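Local coordinates for protein fructuronate-tagaturonate epimerase UxaE from Cohnella laeviribosi in complex with 1 glycerol (Cohnella laeviribosi, PDB 6IL9) that probably interconverts fructuronate and tagaturonate as a zinc-binding TIM-barrel epimerase, at residues A[169-183]-A[258-272]. Sequence-based numbering, arbitrary orientation.
Sequences RMALDLGFTMLTLDC and YIQTAGRAVDFEISI
Arg264 reaches from the loop before strand 267-271 to the C-terminal end of helix 165-173 and grips Phe176 O, just past the helix, end-on. NH1 and NH2 both donate to it from the same face of that carbonyl, NH2 at 2.8 Å; NH2 also meets Leu172 O, in the last helical turn, at 3.0 Å, in the carbonyl plane on a lone pair. CG sits between the backbone N and carbonyl carbon (chi1 58°), and the extended chain carries the guanidinium to the Schellman motif at Gly175. Val266 CG2 lies over one guanidinium face and touches Leu172 CD2 (3.9 Å). Replacing Arg264 with alanine is likely to strip Phe176 O of both donors and Leu172 O of one, tying the loop less firmly to the helix end. One turn earlier in the helix, Arg169 NH1 donates to Tyr258 OH (3.0 Å), which lies in the guanidinium plane, with the ring turned 42° from it; Glu165 is the hydroxyl's second partner. Strands 178-182 and 267-271 pair in parallel as neighbours in the eight-stranded barrel. On the face toward the helices, Leu179 CD1 meets Ile259 CD1 (3.8 Å), and Leu181 CB packs on Phe268 CE1 (3.9 Å). On the other face, Met178 CE lies 3.5 Å from Glu269 OE2; the buried carboxylate is satisfied by His343, Lys366, Ser300 and Ser341. A water bridges Asp182 OD1 and Ser271 OG. Outside, the layer is apolar, with arginine bonds at the helix; inside, bonds from Asp182 OD2, Ser271 OG and Glu269 OE1 to the zinc ligands His161, Asp273 and His343 are consistent with second-shell positioning.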
loop_
_atom_site.group_PDB
_atom_site.type_symbol
_atom_site.label_atom_id
_atom_site.label_comp_id
_atom_site.label_asym_id
_atom_site.label_seq_id
_atom_site.Cartn_x
_atom_site.Cartn_y
_atom_site.Cartn_z
ATOM N N ARG A 169 15.617 -7.949 4.484
ATOM C CA ARG A 169 16.210 -7.954 5.820
ATOM C C ARG A 169 15.856 -6.690 6.587
ATOM O O ARG A 169 15.547 -6.750 7.782
ATOM C CB ARG A 169 17.731 -8.092 5.724
ATOM C CG ARG A 169 18.211 -9.449 5.261
ATOM C CD ARG A 169 19.695 -9.656 5.589
ATOM N NE ARG A 169 20.552 -8.699 4.895
ATOM C CZ ARG A 169 21.012 -8.856 3.655
ATOM N NH1 ARG A 169 20.697 -9.935 2.950
ATOM N NH2 ARG A 169 21.788 -7.924 3.117
ATOM N N MET A 170 15.916 -5.537 5.917
ATOM C CA MET A 170 15.583 -4.270 6.562
ATOM C C MET A 170 14.136 -4.268 7.032
ATOM O O MET A 170 13.845 -3.924 8.182
ATOM C CB MET A 170 15.845 -3.110 5.601
ATOM C CG MET A 170 15.344 -1.744 6.082
ATOM S SD MET A 170 15.625 -0.407 4.879
ATOM C CE MET A 170 14.636 -0.936 3.475
ATOM N N ALA A 171 13.216 -4.663 6.149
ATOM C CA ALA A 171 11.806 -4.714 6.517
ATOM C C ALA A 171 11.589 -5.577 7.752
ATOM O O ALA A 171 10.856 -5.196 8.671
ATOM C CB ALA A 171 10.981 -5.240 5.339
ATOM N N LEU A 172 12.215 -6.752 7.799
ATOM C CA LEU A 172 12.011 -7.610 8.962
ATOM C C LEU A 172 12.617 -6.987 10.212
ATOM O O LEU A 172 12.022 -7.053 11.294
ATOM C CB LEU A 172 12.599 -8.999 8.702
ATOM C CG LEU A 172 11.815 -9.845 7.696
ATOM C CD1 LEU A 172 12.683 -10.944 7.100
ATOM C CD2 LEU A 172 10.607 -10.450 8.373
ATOM N N ASP A 173 13.794 -6.369 10.073
ATOM C CA ASP A 173 14.466 -5.744 11.211
ATOM C C ASP A 173 13.665 -4.586 11.778
ATOM O O ASP A 173 13.738 -4.310 12.979
ATOM C CB ASP A 173 15.847 -5.240 10.794
ATOM C CG ASP A 173 16.804 -6.358 10.478
ATOM O OD1 ASP A 173 16.597 -7.470 10.999
ATOM O OD2 ASP A 173 17.766 -6.126 9.716
ATOM N N LEU A 174 12.906 -3.896 10.936
ATOM C CA LEU A 174 12.158 -2.718 11.345
ATOM C C LEU A 174 10.750 -3.038 11.837
ATOM O O LEU A 174 10.011 -2.117 12.200
ATOM C CB LEU A 174 12.103 -1.721 10.182
ATOM C CG LEU A 174 13.427 -1.027 9.852
ATOM C CD1 LEU A 174 13.271 -0.081 8.666
ATOM C CD2 LEU A 174 13.959 -0.286 11.074
ATOM N N GLY A 175 10.364 -4.312 11.881
ATOM C CA GLY A 175 9.103 -4.691 12.474
ATOM C C GLY A 175 7.948 -4.838 11.508
ATOM O O GLY A 175 6.797 -4.920 11.955
ATOM N N PHE A 176 8.209 -4.873 10.205
ATOM C CA PHE A 176 7.117 -5.054 9.258
ATOM C C PHE A 176 6.506 -6.437 9.428
ATOM O O PHE A 176 7.201 -7.410 9.742
ATOM C CB PHE A 176 7.602 -4.832 7.830
ATOM C CG PHE A 176 7.739 -3.379 7.488
ATOM C CD1 PHE A 176 8.852 -2.668 7.900
ATOM C CD2 PHE A 176 6.730 -2.708 6.822
ATOM C CE1 PHE A 176 8.979 -1.311 7.628
ATOM C CE2 PHE A 176 6.848 -1.353 6.526
ATOM C CZ PHE A 176 7.965 -0.646 6.942
ATOM N N THR A 177 5.186 -6.505 9.265
ATOM C CA THR A 177 4.430 -7.721 9.526
ATOM C C THR A 177 3.910 -8.359 8.254
ATOM O O THR A 177 3.438 -9.501 8.292
ATOM C CB THR A 177 3.261 -7.423 10.470
ATOM O OG1 THR A 177 2.480 -6.336 9.948
ATOM C CG2 THR A 177 3.790 -7.043 11.835
ATOM N N MET A 178 3.994 -7.651 7.140
ATOM C CA MET A 178 3.616 -8.140 5.829
ATOM C C MET A 178 4.797 -7.890 4.912
ATOM O O MET A 178 5.376 -6.802 4.940
ATOM C CB MET A 178 2.356 -7.414 5.336
ATOM C CG MET A 178 1.896 -7.780 3.943
ATOM S SD MET A 178 0.238 -7.126 3.569
ATOM C CE MET A 178 0.133 -7.671 1.863
ATOM N N LEU A 179 5.197 -8.899 4.146
ATOM C CA LEU A 179 6.314 -8.763 3.218
ATOM C C LEU A 179 5.836 -9.121 1.822
ATOM O O LEU A 179 5.405 -10.252 1.584
ATOM C CB LEU A 179 7.494 -9.653 3.630
ATOM C CG LEU A 179 8.390 -9.154 4.757
ATOM C CD1 LEU A 179 9.767 -9.797 4.667
ATOM C CD2 LEU A 179 8.514 -7.653 4.724
ATOM N N THR A 180 5.906 -8.159 0.902
ATOM C CA THR A 180 5.484 -8.351 -0.478
ATOM C C THR A 180 6.705 -8.630 -1.341
ATOM O O THR A 180 7.566 -7.761 -1.491
ATOM C CB THR A 180 4.751 -7.110 -0.995
ATOM O OG1 THR A 180 3.560 -6.919 -0.218
ATOM C CG2 THR A 180 4.388 -7.253 -2.468
ATOM N N LEU A 181 6.772 -9.825 -1.912
ATOM C CA LEU A 181 7.895 -10.222 -2.760
ATOM C C LEU A 181 7.533 -9.979 -4.218
ATOM O O LEU A 181 6.711 -10.701 -4.798
ATOM C CB LEU A 181 8.272 -11.688 -2.543
ATOM C CG LEU A 181 9.554 -12.101 -3.285
ATOM C CD1 LEU A 181 10.727 -11.330 -2.714
ATOM C CD2 LEU A 181 9.790 -13.606 -3.163
ATOM N N ASP A 182 8.165 -8.973 -4.812
ATOM C CA ASP A 182 8.042 -8.698 -6.235
ATOM C C ASP A 182 8.881 -9.711 -7.001
ATOM O O ASP A 182 10.115 -9.705 -6.898
ATOM C CB ASP A 182 8.495 -7.263 -6.500
ATOM C CG ASP A 182 8.177 -6.785 -7.904
ATOM O OD1 ASP A 182 8.079 -7.623 -8.829
ATOM O OD2 ASP A 182 8.019 -5.551 -8.073
ATOM N N CYS A 183 8.215 -10.579 -7.771
ATOM C CA CYS A 183 8.878 -11.613 -8.560
ATOM C C CYS A 183 8.859 -11.298 -10.053
ATOM O O CYS A 183 9.077 -12.191 -10.876
ATOM C CB CYS A 183 8.237 -12.977 -8.293
ATOM S SG CYS A 183 8.322 -13.456 -6.556
ATOM N N TYR A 258 14.225 -16.240 4.802
ATOM C CA TYR A 258 13.840 -15.043 5.548
ATOM C C TYR A 258 12.490 -15.123 6.253
ATOM O O TYR A 258 12.341 -14.532 7.325
ATOM C CB TYR A 258 13.814 -13.828 4.610
ATOM C CG TYR A 258 15.184 -13.435 4.112
ATOM C CD1 TYR A 258 16.156 -12.984 4.996
ATOM C CD2 TYR A 258 15.505 -13.521 2.767
ATOM C CE1 TYR A 258 17.409 -12.631 4.554
ATOM C CE2 TYR A 258 16.754 -13.160 2.308
ATOM C CZ TYR A 258 17.704 -12.718 3.210
ATOM O OH TYR A 258 18.949 -12.361 2.748
ATOM N N ILE A 259 11.502 -15.799 5.684
ATOM C CA ILE A 259 10.161 -15.794 6.282
ATOM C C ILE A 259 10.027 -16.865 7.352
ATOM O O ILE A 259 9.643 -16.577 8.488
ATOM C CB ILE A 259 9.093 -15.965 5.181
ATOM C CG1 ILE A 259 9.353 -14.996 4.021
ATOM C CG2 ILE A 259 7.678 -15.804 5.756
ATOM C CD1 ILE A 259 9.239 -13.525 4.403
ATOM N N GLN A 260 10.325 -18.114 6.980
ATOM C CA GLN A 260 10.322 -19.230 7.916
ATOM C C GLN A 260 11.164 -18.923 9.148
ATOM O O GLN A 260 10.817 -19.324 10.265
ATOM C CB GLN A 260 10.863 -20.462 7.190
ATOM C CG GLN A 260 10.668 -21.808 7.844
ATOM C CD GLN A 260 10.780 -22.926 6.815
ATOM O OE1 GLN A 260 9.947 -23.827 6.762
ATOM N NE2 GLN A 260 11.807 -22.852 5.974
ATOM N N THR A 261 12.265 -18.200 8.959
ATOM C CA THR A 261 13.243 -17.924 10.003
ATOM C C THR A 261 12.959 -16.649 10.794
ATOM O O THR A 261 13.779 -16.272 11.636
ATOM C CB THR A 261 14.637 -17.815 9.381
ATOM O OG1 THR A 261 14.627 -16.787 8.375
ATOM C CG2 THR A 261 15.037 -19.136 8.741
ATOM N N ALA A 262 11.830 -15.976 10.553
ATOM C CA ALA A 262 11.660 -14.635 11.114
ATOM C C ALA A 262 11.478 -14.632 12.627
ATOM O O ALA A 262 11.673 -13.583 13.253
ATOM C CB ALA A 262 10.472 -13.924 10.459
ATOM N N GLY A 263 11.086 -15.750 13.231
ATOM C CA GLY A 263 10.879 -15.777 14.669
ATOM C C GLY A 263 9.608 -15.114 15.151
ATOM O O GLY A 263 9.413 -14.992 16.367
ATOM N N ARG A 264 8.740 -14.692 14.237
ATOM C CA ARG A 264 7.454 -14.088 14.547
ATOM C C ARG A 264 6.577 -14.283 13.318
ATOM O O ARG A 264 7.068 -14.633 12.242
ATOM C CB ARG A 264 7.598 -12.605 14.908
ATOM C CG ARG A 264 8.243 -11.772 13.800
ATOM C CD ARG A 264 8.621 -10.367 14.301
ATOM N NE ARG A 264 9.274 -9.577 13.260
ATOM C CZ ARG A 264 8.611 -8.902 12.322
ATOM N NH1 ARG A 264 7.285 -8.937 12.306
ATOM N NH2 ARG A 264 9.267 -8.196 11.404
ATOM N N ALA A 265 5.278 -14.061 13.489
ATOM C CA ALA A 265 4.339 -14.216 12.383
ATOM C C ALA A 265 4.562 -13.137 11.324
ATOM O O ALA A 265 4.676 -11.948 11.646
ATOM C CB ALA A 265 2.904 -14.158 12.904
ATOM N N VAL A 266 4.604 -13.553 10.057
ATOM C CA VAL A 266 4.795 -12.647 8.928
ATOM C C VAL A 266 3.827 -13.063 7.833
ATOM O O VAL A 266 3.737 -14.248 7.492
ATOM C CB VAL A 266 6.243 -12.673 8.395
ATOM C CG1 VAL A 266 6.341 -11.932 7.068
ATOM C CG2 VAL A 266 7.211 -12.067 9.412
ATOM N N ASP A 267 3.096 -12.102 7.292
ATOM C CA ASP A 267 2.194 -12.367 6.178
ATOM C C ASP A 267 2.978 -12.168 4.891
ATOM O O ASP A 267 3.434 -11.057 4.609
ATOM C CB ASP A 267 0.978 -11.444 6.239
ATOM C CG ASP A 267 0.062 -11.759 7.407
ATOM O OD1 ASP A 267 -0.019 -12.941 7.824
ATOM O OD2 ASP A 267 -0.579 -10.819 7.905
ATOM N N PHE A 268 3.133 -13.243 4.123
ATOM C CA PHE A 268 4.003 -13.283 2.952
ATOM C C PHE A 268 3.134 -13.158 1.711
ATOM O O PHE A 268 2.335 -14.051 1.423
ATOM C CB PHE A 268 4.782 -14.599 2.974
ATOM C CG PHE A 268 5.795 -14.766 1.872
ATOM C CD1 PHE A 268 6.692 -13.760 1.557
ATOM C CD2 PHE A 268 5.880 -15.985 1.194
ATOM C CE1 PHE A 268 7.648 -13.946 0.547
ATOM C CE2 PHE A 268 6.833 -16.184 0.189
ATOM C CZ PHE A 268 7.716 -15.160 -0.133
ATOM N N GLU A 269 3.266 -12.042 0.982
ATOM C CA GLU A 269 2.527 -11.835 -0.258
ATOM C C GLU A 269 3.451 -12.073 -1.438
ATOM O O GLU A 269 4.576 -11.567 -1.458
ATOM C CB GLU A 269 1.945 -10.418 -0.346
ATOM C CG GLU A 269 1.417 -10.118 -1.747
ATOM C CD GLU A 269 0.524 -8.897 -1.817
ATOM O OE1 GLU A 269 0.972 -7.882 -2.387
ATOM O OE2 GLU A 269 -0.629 -8.953 -1.329
ATOM N N ILE A 270 2.989 -12.848 -2.410
ATOM C CA ILE A 270 3.739 -13.071 -3.639
ATOM C C ILE A 270 3.130 -12.183 -4.715
ATOM O O ILE A 270 1.929 -12.261 -4.993
ATOM C CB ILE A 270 3.728 -14.549 -4.043
ATOM C CG1 ILE A 270 4.526 -15.350 -3.010
ATOM C CG2 ILE A 270 4.333 -14.708 -5.435
ATOM C CD1 ILE A 270 4.132 -16.791 -2.930
ATOM N N SER A 271 3.955 -11.335 -5.316
ATOM C CA SER A 271 3.483 -10.344 -6.275
ATOM C C SER A 271 4.058 -10.662 -7.644
ATOM O O SER A 271 5.280 -10.758 -7.811
ATOM C CB SER A 271 3.852 -8.932 -5.815
ATOM O OG SER A 271 3.990 -8.037 -6.905
ATOM N N ILE A 272 3.172 -10.858 -8.616
ATOM C CA ILE A 272 3.575 -10.992 -10.009
ATOM C C ILE A 272 2.652 -10.111 -10.845
ATOM O O ILE A 272 2.334 -10.439 -11.991
ATOM C CB ILE A 272 3.543 -12.463 -10.469
ATOM C CG1 ILE A 272 2.182 -13.099 -10.177
ATOM C CG2 ILE A 272 4.652 -13.268 -9.791
ATOM C CD1 ILE A 272 2.087 -14.535 -10.573
HETATM O O HOH W 1 5.499 -7.904 -9.509
#